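Local structure of alkane monooxygenase (Geobacillus thermodenitrificans, 3B9O) at residues A[179-184]-A[188-193]; A[232-237]-A[258-263]; A[281-286]-A[357-362]. The protein belongs to the luciferase-like monooxygenase family, has a TIM-barrel fold and binds flavin mononucleotide. One frame throughout, in Å; residues are numbered along the deposited sequence.

The three contacts sample different layers of a TIM-barrel flavoprotein. Interaction 2 joins two neighbouring helices outside the barrel strands and lies closest to the cofactor: G233 touches flavin mononucleotide, and it is about 7 Å from the R234 side chain to the bound flavin mononucleotide. Interaction 3 packs helix 356-370 on strand 276-285, the barrel strand that follows helix 251-265 of interaction 2; the centres of interactions 2 and 3 are 28 Å apart. Interaction 1 is a surface hairpin far from both, its centre 42 Å from that of interaction 2 and 53 Å from that of interaction 3, with interactions 1 and 3 on opposite sides of the chain's centre.

Interaction 1: residues A[179-184]-A[188-193]; sequences NAVIRD and NIYTDP
R183 lays the start of its side chain over the ring of Y190: CG sits 3.8 Å from the ring centroid, a CH-pi contact made over one face. The extended arginine chain then runs out past the phenol, and the guanidinium plane stands almost perpendicular to the ring (84°). A water joins the two polar ends, accepting from R183 NE at 3.1 Å and lying 2.6 Å from Y190 OH, in the plane of both flat groups. V181 CG1 completes this cluster, 3.6 Å from Y190 CE2 and above one face of the guanidinium, toward its rim. Y190 reaches back to these partners although its CB points away from 179-184, because CG is anti to the backbone N (chi1 -166°). Beyond the segments, E215 forms a salt bridge with R183 NH2 and also touches V181.

I182 CD1 meets I189 CG2 at 3.8 Å. Behind the side chains, Y190 O is gripped by two amides, I182 N at 2.9 Å and R183 N at 2.8 Å, both arriving from the same face of its carbonyl plane. This double acceptance marks the beta bulge that shifts the pairing by one residue between V181-T191 and D184-I189. D192 N to A180 O holds one end of the pairing; a reciprocal pair of bonds between D184 and I189 holds the other. D184 OD2 is bonded to N187 in the turn, and D192 OD1 to S194. With N188 and I189 both facing D184, the closing end fits a G1 bulge in a two-stranded antiparallel beta hairpin at the protein surface.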
ATOM      1  N   ASN A 179     -25.119   2.185  17.695  1.00 25.11           N
ATOM      2  CA  ASN A 179     -26.375   1.487  17.546  1.00 25.39           C
ATOM      3  C   ASN A 179     -27.430   2.417  16.947  1.00 27.85           C
ATOM      4  O   ASN A 179     -28.595   2.343  17.323  1.00 22.87           O
ATOM      5  CB  ASN A 179     -26.837   1.029  18.941  1.00 24.08           C
ATOM      6  CG  ASN A 179     -25.824   0.087  19.621  1.00 36.74           C
ATOM      7  OD1 ASN A 179     -25.330   0.370  20.729  1.00 57.21           O
ATOM      8  ND2 ASN A 179     -25.540  -1.052  18.979  1.00 50.49           N
ATOM      9  N   ALA A 180     -27.020   3.305  16.040  1.00 14.86           N
ATOM     10  CA  ALA A 180     -27.945   4.247  15.427  1.00 24.57           C
ATOM     11  C   ALA A 180     -29.039   3.480  14.674  1.00 17.84           C
ATOM     12  O   ALA A 180     -30.236   3.845  14.728  1.00 19.42           O
ATOM     13  CB  ALA A 180     -27.198   5.220  14.472  1.00 11.80           C
ATOM     14  N   VAL A 181     -28.626   2.422  13.983  1.00 14.48           N
ATOM     15  CA  VAL A 181     -29.556   1.637  13.186  1.00 16.14           C
ATOM     16  C   VAL A 181     -30.205   0.593  14.083  1.00 15.74           C
ATOM     17  O   VAL A 181     -29.513  -0.222  14.678  1.00 21.94           O
ATOM     18  CB  VAL A 181     -28.874   0.998  11.949  1.00 20.39           C
ATOM     19  CG1 VAL A 181     -29.883   0.189  11.114  1.00 11.48           C
ATOM     20  CG2 VAL A 181     -28.196   2.089  11.055  1.00 13.19           C
ATOM     21  N   ILE A 182     -31.522   0.642  14.209  1.00 13.24           N
ATOM     22  CA  ILE A 182     -32.221  -0.280  15.109  1.00 22.29           C
ATOM     23  C   ILE A 182     -33.209  -1.214  14.382  1.00 24.10           C
ATOM     24  O   ILE A 182     -33.554  -2.288  14.893  1.00 18.85           O
ATOM     25  CB  ILE A 182     -32.891   0.487  16.284  1.00 21.67           C
ATOM     26  CG1 ILE A 182     -33.902   1.530  15.767  1.00 17.07           C
ATOM     27  CG2 ILE A 182     -31.787   1.151  17.161  1.00 24.91           C
ATOM     28  CD1 ILE A 182     -34.726   2.265  16.846  1.00 24.87           C
ATOM     29  N   ARG A 183     -33.653  -0.806  13.186  1.00 18.21           N
ATOM     30  CA  ARG A 183     -34.544  -1.641  12.341  1.00 22.51           C
ATOM     31  C   ARG A 183     -35.775  -2.057  13.153  1.00 26.91           C
ATOM     32  O   ARG A 183     -36.142  -3.228  13.210  1.00 21.26           O
ATOM     33  CB  ARG A 183     -33.780  -2.843  11.700  1.00 16.52           C
ATOM     34  CG  ARG A 183     -32.513  -2.409  10.961  1.00 27.59           C
ATOM     35  CD  ARG A 183     -31.634  -3.548  10.397  1.00 16.97           C
ATOM     36  NE  ARG A 183     -30.286  -3.045  10.072  1.00 20.58           N
ATOM     37  CZ  ARG A 183     -29.204  -3.165  10.864  1.00 48.92           C
ATOM     38  NH1 ARG A 183     -29.305  -3.792  12.043  1.00 22.26           N
ATOM     39  NH2 ARG A 183     -28.010  -2.640  10.496  1.00 20.14           N
ATOM     40  N   ASP A 184     -36.384  -1.065  13.809  1.00 18.90           N
ATOM     41  CA  ASP A 184     -37.463  -1.274  14.776  1.00 33.03           C
ATOM     42  C   ASP A 184     -38.819  -1.220  14.063  1.00 19.63           C
ATOM     43  O   ASP A 184     -39.359  -0.145  13.836  1.00 21.68           O
ATOM     44  CB  ASP A 184     -37.390  -0.186  15.864  1.00 33.35           C
ATOM     45  CG  ASP A 184     -38.503  -0.320  16.953  1.00 47.69           C
ATOM     46  OD1 ASP A 184     -39.486  -1.087  16.781  1.00 30.74           O
ATOM     47  OD2 ASP A 184     -38.383   0.377  17.997  1.00 35.35           O
ATOM     48  N   ASN A 188     -41.653   1.681  13.827  1.00 24.86           N
ATOM     49  CA  ASN A 188     -41.327   2.211  12.506  1.00 15.50           C
ATOM     50  C   ASN A 188     -40.170   3.235  12.560  1.00 21.01           C
ATOM     51  O   ASN A 188     -40.278   4.392  12.127  1.00 20.16           O
ATOM     52  CB  ASN A 188     -42.600   2.758  11.815  1.00 29.20           C
ATOM     53  CG  ASN A 188     -42.352   3.258  10.400  1.00 24.36           C
ATOM     54  OD1 ASN A 188     -41.582   2.692   9.634  1.00 26.01           O
ATOM     55  ND2 ASN A 188     -43.037   4.331  10.052  1.00 27.14           N
ATOM     56  N   ILE A 189     -39.049   2.777  13.086  1.00 24.16           N
ATOM     57  CA  ILE A 189     -37.835   3.582  13.086  1.00 25.75           C
ATOM     58  C   ILE A 189     -36.738   2.655  12.566  1.00 25.93           C
ATOM     59  O   ILE A 189     -36.386   1.677  13.233  1.00 17.55           O
ATOM     60  CB  ILE A 189     -37.448   4.042  14.519  1.00 15.92           C
ATOM     61  CG1 ILE A 189     -38.570   4.843  15.192  1.00 19.42           C
ATOM     62  CG2 ILE A 189     -36.148   4.877  14.474  1.00 12.52           C
ATOM     63  CD1 ILE A 189     -38.259   5.109  16.663  1.00 28.18           C
ATOM     64  N   TYR A 190     -36.203   2.968  11.391  1.00 17.40           N
ATOM     65  CA  TYR A 190     -35.117   2.163  10.838  1.00 14.54           C
ATOM     66  C   TYR A 190     -33.832   2.563  11.553  1.00 17.00           C
ATOM     67  O   TYR A 190     -33.079   1.689  12.046  1.00 20.80           O
ATOM     68  CB  TYR A 190     -34.970   2.325   9.312  1.00 17.24           C
ATOM     69  CG  TYR A 190     -34.082   1.258   8.746  1.00 14.18           C
ATOM     70  CD1 TYR A 190     -34.614  -0.008   8.432  1.00 16.03           C
ATOM     71  CD2 TYR A 190     -32.704   1.470   8.599  1.00 11.89           C
ATOM     72  CE1 TYR A 190     -33.785  -1.069   7.924  1.00 14.98           C
ATOM     73  CE2 TYR A 190     -31.852   0.408   8.111  1.00 13.15           C
ATOM     74  CZ  TYR A 190     -32.416  -0.836   7.762  1.00 15.63           C
ATOM     75  OH  TYR A 190     -31.626  -1.866   7.300  1.00 16.83           O
ATOM     76  N   THR A 191     -33.574   3.865  11.536  1.00 12.52           N
ATOM     77  CA  THR A 191     -32.424   4.508  12.219  1.00 17.73           C
ATOM     78  C   THR A 191     -32.976   5.576  13.142  1.00 13.43           C
ATOM     79  O   THR A 191     -33.851   6.363  12.762  1.00 15.16           O
ATOM     80  CB  THR A 191     -31.472   5.188  11.210  1.00 13.67           C
ATOM     81  OG1 THR A 191     -31.013   4.236  10.224  1.00 15.54           O
ATOM     82  CG2 THR A 191     -30.276   5.895  11.904  1.00 14.04           C
ATOM     83  N   ASP A 192     -32.483   5.573  14.375  1.00 17.98           N
ATOM     84  CA  ASP A 192     -32.829   6.581  15.389  1.00 22.29           C
ATOM     85  C   ASP A 192     -32.239   7.938  14.997  1.00 14.36           C
ATOM     86  O   ASP A 192     -31.014   8.093  15.033  1.00 17.63           O
ATOM     87  CB  ASP A 192     -32.226   6.112  16.738  1.00 15.36           C
ATOM     88  CG  ASP A 192     -32.599   7.024  17.918  1.00 23.93           C
ATOM     89  OD1 ASP A 192     -32.948   8.208  17.733  1.00 15.71           O
ATOM     90  OD2 ASP A 192     -32.517   6.521  19.054  1.00 22.72           O
ATOM     91  N   PRO A 193     -33.082   8.924  14.644  1.00 15.29           N
ATOM     92  CA  PRO A 193     -32.495  10.152  14.095  1.00 23.31           C
ATOM     93  C   PRO A 193     -31.694  10.994  15.116  1.00 19.51           C
ATOM     94  O   PRO A 193     -30.866  11.822  14.724  1.00 20.45           O
ATOM     95  CB  PRO A 193     -33.700  10.920  13.519  1.00 17.02           C
ATOM     96  CG  PRO A 193     -34.883  10.289  14.083  1.00 24.19           C
ATOM     97  CD  PRO A 193     -34.560   8.988  14.724  1.00 21.40           C
TER
HETATM   98  O   HOH W   1     -29.024  -1.574   7.620  1.00 13.19           O

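Interaction 2: residues A[232-237]-A[258-263]; sequences RGREFA and VDDIRK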
ATOM      1  N   ARG A 232       8.529  14.763   6.539  1.00 23.03           N
ATOM      2  CA  ARG A 232       7.115  15.095   6.726  1.00 24.56           C
ATOM      3  C   ARG A 232       6.214  13.833   6.673  1.00 24.44           C
ATOM      4  O   ARG A 232       5.280  13.700   7.476  1.00 24.59           O
ATOM      5  CB  ARG A 232       6.667  16.125   5.666  1.00 24.31           C
ATOM      6  CG  ARG A 232       5.277  16.746   5.903  1.00 30.56           C
ATOM      7  CD  ARG A 232       5.166  17.443   7.274  1.00 21.10           C
ATOM      8  NE  ARG A 232       3.793  17.871   7.551  1.00 39.33           N
ATOM      9  CZ  ARG A 232       2.815  17.094   8.057  1.00 28.69           C
ATOM     10  NH1 ARG A 232       3.039  15.809   8.365  1.00 27.29           N
ATOM     11  NH2 ARG A 232       1.612  17.617   8.285  1.00 19.32           N
ATOM     12  N   GLY A 233       6.469  12.966   5.697  1.00 21.99           N
ATOM     13  CA  GLY A 233       5.807  11.674   5.565  1.00 28.57           C
ATOM     14  C   GLY A 233       5.958  10.798   6.811  1.00 20.73           C
ATOM     15  O   GLY A 233       4.984  10.263   7.313  1.00 19.60           O
ATOM     16  N   ARG A 234       7.172  10.701   7.353  1.00 20.66           N
ATOM     17  CA  ARG A 234       7.407   9.874   8.552  1.00 24.52           C
ATOM     18  C   ARG A 234       6.657  10.448   9.705  1.00 20.10           C
ATOM     19  O   ARG A 234       6.120   9.714  10.519  1.00 17.49           O
ATOM     20  CB  ARG A 234       8.901   9.756   8.907  1.00 20.34           C
ATOM     21  CG  ARG A 234       9.649   8.709   8.093  1.00 24.51           C
ATOM     22  CD  ARG A 234      11.142   8.603   8.527  1.00 28.68           C
ATOM     23  NE  ARG A 234      11.879   9.428   7.598  1.00 44.46           N
ATOM     24  CZ  ARG A 234      12.748  10.379   7.875  1.00 37.54           C
ATOM     25  NH1 ARG A 234      13.128  10.679   9.117  1.00 36.74           N
ATOM     26  NH2 ARG A 234      13.270  11.004   6.849  1.00 46.78           N
ATOM     27  N   GLU A 235       6.592  11.782   9.776  1.00 24.87           N
ATOM     28  CA  GLU A 235       5.829  12.434  10.839  1.00 17.91           C
ATOM     29  C   GLU A 235       4.331  12.130  10.707  1.00 18.61           C
ATOM     30  O   GLU A 235       3.614  11.931  11.711  1.00 17.47           O
ATOM     31  CB  GLU A 235       6.055  13.946  10.789  1.00 23.18           C
ATOM     32  CG  GLU A 235       5.429  14.675  11.968  1.00 22.70           C
ATOM     33  CD  GLU A 235       6.147  14.402  13.289  1.00 21.97           C
ATOM     34  OE1 GLU A 235       5.520  14.605  14.331  1.00 23.70           O
ATOM     35  OE2 GLU A 235       7.328  13.977  13.289  1.00 23.06           O
ATOM     36  N   PHE A 236       3.864  12.138   9.461  1.00 18.05           N
ATOM     37  CA  PHE A 236       2.463  11.834   9.136  1.00 20.82           C
ATOM     38  C   PHE A 236       2.087  10.408   9.508  1.00 15.63           C
ATOM     39  O   PHE A 236       1.040  10.182  10.096  1.00 19.84           O
ATOM     40  CB  PHE A 236       2.194  12.043   7.639  1.00 16.53           C
ATOM     41  CG  PHE A 236       0.738  11.887   7.258  1.00 22.38           C
ATOM     42  CD1 PHE A 236      -0.130  12.949   7.377  1.00 14.73           C
ATOM     43  CD2 PHE A 236       0.242  10.682   6.783  1.00 20.89           C
ATOM     44  CE1 PHE A 236      -1.473  12.824   7.028  1.00 10.55           C
ATOM     45  CE2 PHE A 236      -1.120  10.554   6.424  1.00 21.04           C
ATOM     46  CZ  PHE A 236      -1.958  11.637   6.549  1.00 20.59           C
ATOM     47  N   ALA A 237       2.925   9.449   9.101  1.00 17.62           N
ATOM     48  CA  ALA A 237       2.874   8.068   9.573  1.00 16.52           C
ATOM     49  C   ALA A 237       2.765   7.937  11.093  1.00 17.91           C
ATOM     50  O   ALA A 237       1.893   7.225  11.598  1.00 12.86           O
ATOM     51  CB  ALA A 237       4.132   7.291   9.048  1.00 17.52           C
ATOM     52  N   VAL A 258      12.229   2.457  11.417  1.00 15.06           N
ATOM     53  CA  VAL A 258      11.279   1.863  12.362  1.00 20.72           C
ATOM     54  C   VAL A 258      11.383   2.671  13.666  1.00 24.50           C
ATOM     55  O   VAL A 258      10.383   3.159  14.195  1.00 16.84           O
ATOM     56  CB  VAL A 258      11.594   0.348  12.613  1.00 16.45           C
ATOM     57  CG1 VAL A 258      10.865  -0.194  13.836  1.00 17.86           C
ATOM     58  CG2 VAL A 258      11.220  -0.500  11.385  1.00 16.19           C
ATOM     59  N   ASP A 259      12.620   2.842  14.128  1.00 19.14           N
ATOM     60  CA  ASP A 259      12.901   3.521  15.411  1.00 20.78           C
ATOM     61  C   ASP A 259      12.491   5.002  15.331  1.00 18.94           C
ATOM     62  O   ASP A 259      11.884   5.532  16.263  1.00 19.97           O
ATOM     63  CB  ASP A 259      14.401   3.368  15.772  1.00 20.00           C
ATOM     64  CG  ASP A 259      14.754   1.959  16.271  1.00 25.71           C
ATOM     65  OD1 ASP A 259      13.851   1.147  16.503  1.00 33.35           O
ATOM     66  OD2 ASP A 259      15.941   1.648  16.446  1.00 33.05           O
ATOM     67  N   ASP A 260      12.726   5.620  14.168  1.00 13.68           N
ATOM     68  CA  ASP A 260      12.420   7.043  13.946  1.00 14.16           C
ATOM     69  C   ASP A 260      10.924   7.315  14.053  1.00 18.34           C
ATOM     70  O   ASP A 260      10.475   8.214  14.788  1.00 19.74           O
ATOM     71  CB  ASP A 260      12.929   7.478  12.584  1.00 15.69           C
ATOM     72  CG  ASP A 260      12.794   8.970  12.360  1.00 27.03           C
ATOM     73  OD1 ASP A 260      12.139   9.338  11.377  1.00 21.13           O
ATOM     74  OD2 ASP A 260      13.342   9.753  13.175  1.00 27.05           O
ATOM     75  N   ILE A 261      10.147   6.503  13.353  1.00 18.42           N
ATOM     76  CA  ILE A 261       8.696   6.624  13.419  1.00 20.87           C
ATOM     77  C   ILE A 261       8.141   6.331  14.783  1.00 15.90           C
ATOM     78  O   ILE A 261       7.254   7.053  15.246  1.00 13.53           O
ATOM     79  CB  ILE A 261       7.975   5.780  12.330  1.00 16.86           C
ATOM     80  CG1 ILE A 261       8.213   6.406  10.979  1.00 17.37           C
ATOM     81  CG2 ILE A 261       6.462   5.755  12.540  1.00 16.98           C
ATOM     82  CD1 ILE A 261       8.006   5.405   9.892  1.00 16.06           C
ATOM     83  N   ARG A 262       8.633   5.289  15.449  1.00 16.07           N
ATOM     84  CA  ARG A 262       8.157   5.013  16.812  1.00 23.39           C
ATOM     85  C   ARG A 262       8.450   6.164  17.788  1.00 17.63           C
ATOM     86  O   ARG A 262       7.611   6.509  18.612  1.00 17.23           O
ATOM     87  CB  ARG A 262       8.726   3.702  17.337  1.00 21.51           C
ATOM     88  CG  ARG A 262       8.516   2.561  16.393  1.00 24.44           C
ATOM     89  CD  ARG A 262       9.329   1.331  16.845  1.00 32.62           C
ATOM     90  NE  ARG A 262       8.351   0.369  17.275  1.00 59.78           N
ATOM     91  CZ  ARG A 262       8.017   0.093  18.531  1.00 47.73           C
ATOM     92  NH1 ARG A 262       8.639   0.643  19.555  1.00 31.81           N
ATOM     93  NH2 ARG A 262       7.049  -0.777  18.736  1.00 30.76           N
ATOM     94  N   LYS A 263       9.589   6.815  17.628  1.00 19.22           N
ATOM     95  CA  LYS A 263       9.900   7.977  18.468  1.00 25.96           C
ATOM     96  C   LYS A 263       8.956   9.122  18.173  1.00 25.36           C
ATOM     97  O   LYS A 263       8.454   9.763  19.094  1.00 26.88           O
ATOM     98  CB  LYS A 263      11.322   8.481  18.218  1.00 26.18           C
ATOM     99  CG  LYS A 263      12.283   7.554  18.698  1.00 49.07           C
TER
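One salt bridge carries the polar part of the contact between R234 and D260. R234 NH1 donates to D260 OD1 at 2.8 Å along a nearly straight line (176° at the hydrogen), with the oxygen in the guanidinium plane. On the acceptor side the approach is different: the donor stands above the carboxylate plane, 48° out of it. A bend at chi3 turns the guanidinium so that NH1 meets the aspartate, while R234 NE bonds to M229 O, which helps fix its rotation. D260 OD1 has a second cationic partner in R264, so this carboxylate probably stays ionised.

Apolar contacts lie alongside. I261 CG1 packs 4.0 Å from R234 CG, the two side chains crossing at about a right angle, and I261 CD1 is 4.4 Å from A237 CB. Both A237 and I261 also rest on V244 of strand 243-246, so the apolar side of the contact faces the barrel strands.

The helix segments pass 8.9 Å apart, crossing at -59°. They belong to consecutive helices of the outer layer of a TIM barrel; the first of them brings G233 to the bound flavin mononucleotide.

Interaction 3: residues A[281-286]-A[357-362]; sequences ICVIVG and KKVADE
No flat group lies between V283, V285 and V359, the three valines whose methyls make this contact. The carboxylate of D361 belongs to the other side of the helix: D361 OD2 takes K357 NZ through the syn lone pair, at 2.6 Å, while D361 OD1 forms a salt bridge with R400.

The motif is a parallel beta-alpha-beta crossover that passes over strand 276-285, in the sheet of the TIM-barrel fold. Helix 356-370 connects strand 350-354 to strand 374-378, and strand 276-285 runs between those two, parallel to both. Backbone bonds from C282 and I284 tie it to S352 along one edge, and bonds from I281 to N376 and V378 tie it along the other. The connecting helix therefore lies across the middle strand, whose residues V283 and V285 direct their CB atoms at it.

All three touching residues are buried, and the join is wholly apolar. V359 serves as the single helix residue received by the strand, its side chain crossing that of V283 at a slant and that of V285 at about a right angle. V359 and V283 also touch the two flanking strands, through S352 and L377 respectively, and V285 also touches D388 and V393 of helix 384-399, which packs against A360 as well.

The two branches of V359 are used differently. V359 CG1, anti to the backbone N (chi1 174°), meets V283 alone and rests against both methyls of V283, 3.7 Å from V283 CG1 and 3.8 Å from V283 CG2. The other branch, V359 CG2, is shared: it touches V283 CG1 at 3.9 Å as well as V285 CG2 at 4.0 Å.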
ATOM      1  N   ILE A 281      10.004  -6.580  -0.338  1.00 15.17           N
ATOM      2  CA  ILE A 281      10.949  -7.661  -0.630  1.00 10.87           C
ATOM      3  C   ILE A 281      10.585  -8.265  -1.980  1.00 15.55           C
ATOM      4  O   ILE A 281       9.411  -8.414  -2.311  1.00 16.15           O
ATOM      5  CB  ILE A 281      10.971  -8.773   0.496  1.00 12.61           C
ATOM      6  CG1 ILE A 281      12.087  -9.824   0.202  1.00 16.26           C
ATOM      7  CG2 ILE A 281       9.622  -9.403   0.670  1.00 12.81           C
ATOM      8  CD1 ILE A 281      12.481 -10.698   1.382  1.00 16.92           C
ATOM      9  N   CYS A 282      11.603  -8.564  -2.776  1.00 15.32           N
ATOM     10  CA  CYS A 282      11.434  -9.345  -3.992  1.00 14.57           C
ATOM     11  C   CYS A 282      12.050 -10.717  -3.735  1.00 16.60           C
ATOM     12  O   CYS A 282      13.141 -10.824  -3.170  1.00 17.01           O
ATOM     13  CB  CYS A 282      12.126  -8.688  -5.188  1.00 22.97           C
ATOM     14  SG  CYS A 282      11.870  -6.914  -5.419  1.00 40.56           S
ATOM     15  N   VAL A 283      11.326 -11.775  -4.088  1.00 12.35           N
ATOM     16  CA  VAL A 283      11.773 -13.119  -3.766  1.00 21.37           C
ATOM     17  C   VAL A 283      11.879 -13.891  -5.075  1.00 20.81           C
ATOM     18  O   VAL A 283      10.943 -13.888  -5.869  1.00 16.37           O
ATOM     19  CB  VAL A 283      10.788 -13.853  -2.793  1.00 18.51           C
ATOM     20  CG1 VAL A 283      11.153 -15.314  -2.697  1.00 14.68           C
ATOM     21  CG2 VAL A 283      10.781 -13.153  -1.371  1.00 13.19           C
ATOM     22  N   ILE A 284      13.030 -14.515  -5.310  1.00 14.77           N
ATOM     23  CA  ILE A 284      13.187 -15.426  -6.426  1.00 15.25           C
ATOM     24  C   ILE A 284      13.655 -16.726  -5.787  1.00 23.92           C
ATOM     25  O   ILE A 284      14.794 -16.820  -5.254  1.00 19.07           O
ATOM     26  CB  ILE A 284      14.229 -14.943  -7.463  1.00 21.58           C
ATOM     27  CG1 ILE A 284      13.815 -13.612  -8.114  1.00 21.62           C
ATOM     28  CG2 ILE A 284      14.462 -16.056  -8.532  1.00 19.76           C
ATOM     29  CD1 ILE A 284      15.002 -12.863  -8.825  1.00 21.29           C
ATOM     30  N   VAL A 285      12.783 -17.723  -5.805  1.00 17.27           N
ATOM     31  CA  VAL A 285      12.994 -18.945  -5.034  1.00 16.82           C
ATOM     32  C   VAL A 285      12.995 -20.207  -5.932  1.00 30.13           C
ATOM     33  O   VAL A 285      12.277 -20.280  -6.960  1.00 22.21           O
ATOM     34  CB  VAL A 285      11.991 -19.039  -3.833  1.00 19.33           C
ATOM     35  CG1 VAL A 285      10.541 -19.200  -4.313  1.00 14.96           C
ATOM     36  CG2 VAL A 285      12.364 -20.175  -2.841  1.00 11.86           C
ATOM     37  N   GLY A 286      13.823 -21.182  -5.553  1.00 18.85           N
ATOM     38  CA  GLY A 286      13.835 -22.495  -6.211  1.00 21.24           C
ATOM     39  C   GLY A 286      14.145 -23.594  -5.207  1.00 23.15           C
ATOM     40  O   GLY A 286      14.577 -23.338  -4.085  1.00 16.92           O
ATOM     41  N   LYS A 357      14.695 -22.201   2.456  1.00 14.97           N
ATOM     42  CA  LYS A 357      15.359 -22.031   3.737  1.00 20.50           C
ATOM     43  C   LYS A 357      16.047 -20.673   3.784  1.00 13.31           C
ATOM     44  O   LYS A 357      15.861 -19.919   4.760  1.00 19.66           O
ATOM     45  CB  LYS A 357      16.350 -23.154   4.101  1.00 25.87           C
ATOM     46  CG  LYS A 357      16.843 -22.992   5.600  1.00 22.19           C
ATOM     47  CD  LYS A 357      17.984 -23.930   5.970  1.00 22.89           C
ATOM     48  CE  LYS A 357      18.492 -23.580   7.388  1.00 20.00           C
ATOM     49  NZ  LYS A 357      19.271 -22.279   7.326  1.00 15.05           N
ATOM     50  N   LYS A 358      16.804 -20.360   2.739  1.00 14.48           N
ATOM     51  CA  LYS A 358      17.495 -19.051   2.640  1.00 15.85           C
ATOM     52  C   LYS A 358      16.532 -17.861   2.649  1.00 15.69           C
ATOM     53  O   LYS A 358      16.759 -16.879   3.384  1.00 14.21           O
ATOM     54  CB  LYS A 358      18.392 -18.964   1.401  1.00 20.57           C
ATOM     55  CG  LYS A 358      19.052 -17.585   1.242  1.00 18.96           C
ATOM     56  CD  LYS A 358      20.181 -17.581   0.250  1.00 23.04           C
ATOM     57  CE  LYS A 358      20.693 -16.136   0.117  1.00 27.52           C
ATOM     58  NZ  LYS A 358      21.045 -15.788  -1.263  1.00 27.63           N
ATOM     59  N   VAL A 359      15.489 -17.914   1.825  1.00 14.22           N
ATOM     60  CA  VAL A 359      14.530 -16.767   1.775  1.00 15.29           C
ATOM     61  C   VAL A 359      13.950 -16.511   3.160  1.00 13.93           C
ATOM     62  O   VAL A 359      13.854 -15.370   3.644  1.00 15.25           O
ATOM     63  CB  VAL A 359      13.385 -17.031   0.729  1.00 21.38           C
ATOM     64  CG1 VAL A 359      12.284 -15.938   0.756  1.00 17.35           C
ATOM     65  CG2 VAL A 359      13.982 -17.181  -0.683  1.00 18.77           C
ATOM     66  N   ALA A 360      13.516 -17.586   3.788  1.00 15.43           N
ATOM     67  CA  ALA A 360      12.948 -17.521   5.106  1.00 15.86           C
ATOM     68  C   ALA A 360      13.936 -16.977   6.146  1.00 23.01           C
ATOM     69  O   ALA A 360      13.567 -16.134   7.020  1.00 13.67           O
ATOM     70  CB  ALA A 360      12.442 -18.922   5.513  1.00 16.76           C
ATOM     71  N   ASP A 361      15.171 -17.494   6.090  1.00 13.32           N
ATOM     72  CA  ASP A 361      16.276 -16.943   6.926  1.00 16.46           C
ATOM     73  C   ASP A 361      16.430 -15.417   6.801  1.00 16.16           C
ATOM     74  O   ASP A 361      16.514 -14.690   7.819  1.00 15.30           O
ATOM     75  CB  ASP A 361      17.629 -17.634   6.621  1.00 12.40           C
ATOM     76  CG  ASP A 361      17.682 -19.078   7.108  1.00 15.12           C
ATOM     77  OD1 ASP A 361      16.862 -19.459   7.965  1.00 14.89           O
ATOM     78  OD2 ASP A 361      18.540 -19.862   6.624  1.00 20.59           O
ATOM     79  N   GLU A 362      16.445 -14.944   5.563  1.00 12.64           N
ATOM     80  CA  GLU A 362      16.635 -13.506   5.293  1.00 13.60           C
ATOM     81  C   GLU A 362      15.434 -12.692   5.707  1.00 12.56           C
ATOM     82  O   GLU A 362      15.586 -11.615   6.276  1.00 14.77           O
ATOM     83  CB  GLU A 362      17.027 -13.269   3.828  1.00 20.39           C
ATOM     84  CG  GLU A 362      18.363 -13.947   3.548  1.00 15.23           C
ATOM     85  CD  GLU A 362      18.913 -13.666   2.171  1.00 31.14           C
ATOM     86  OE1 GLU A 362      20.164 -13.646   2.054  1.00 33.07           O
ATOM     87  OE2 GLU A 362      18.130 -13.471   1.211  1.00 27.83           O
TER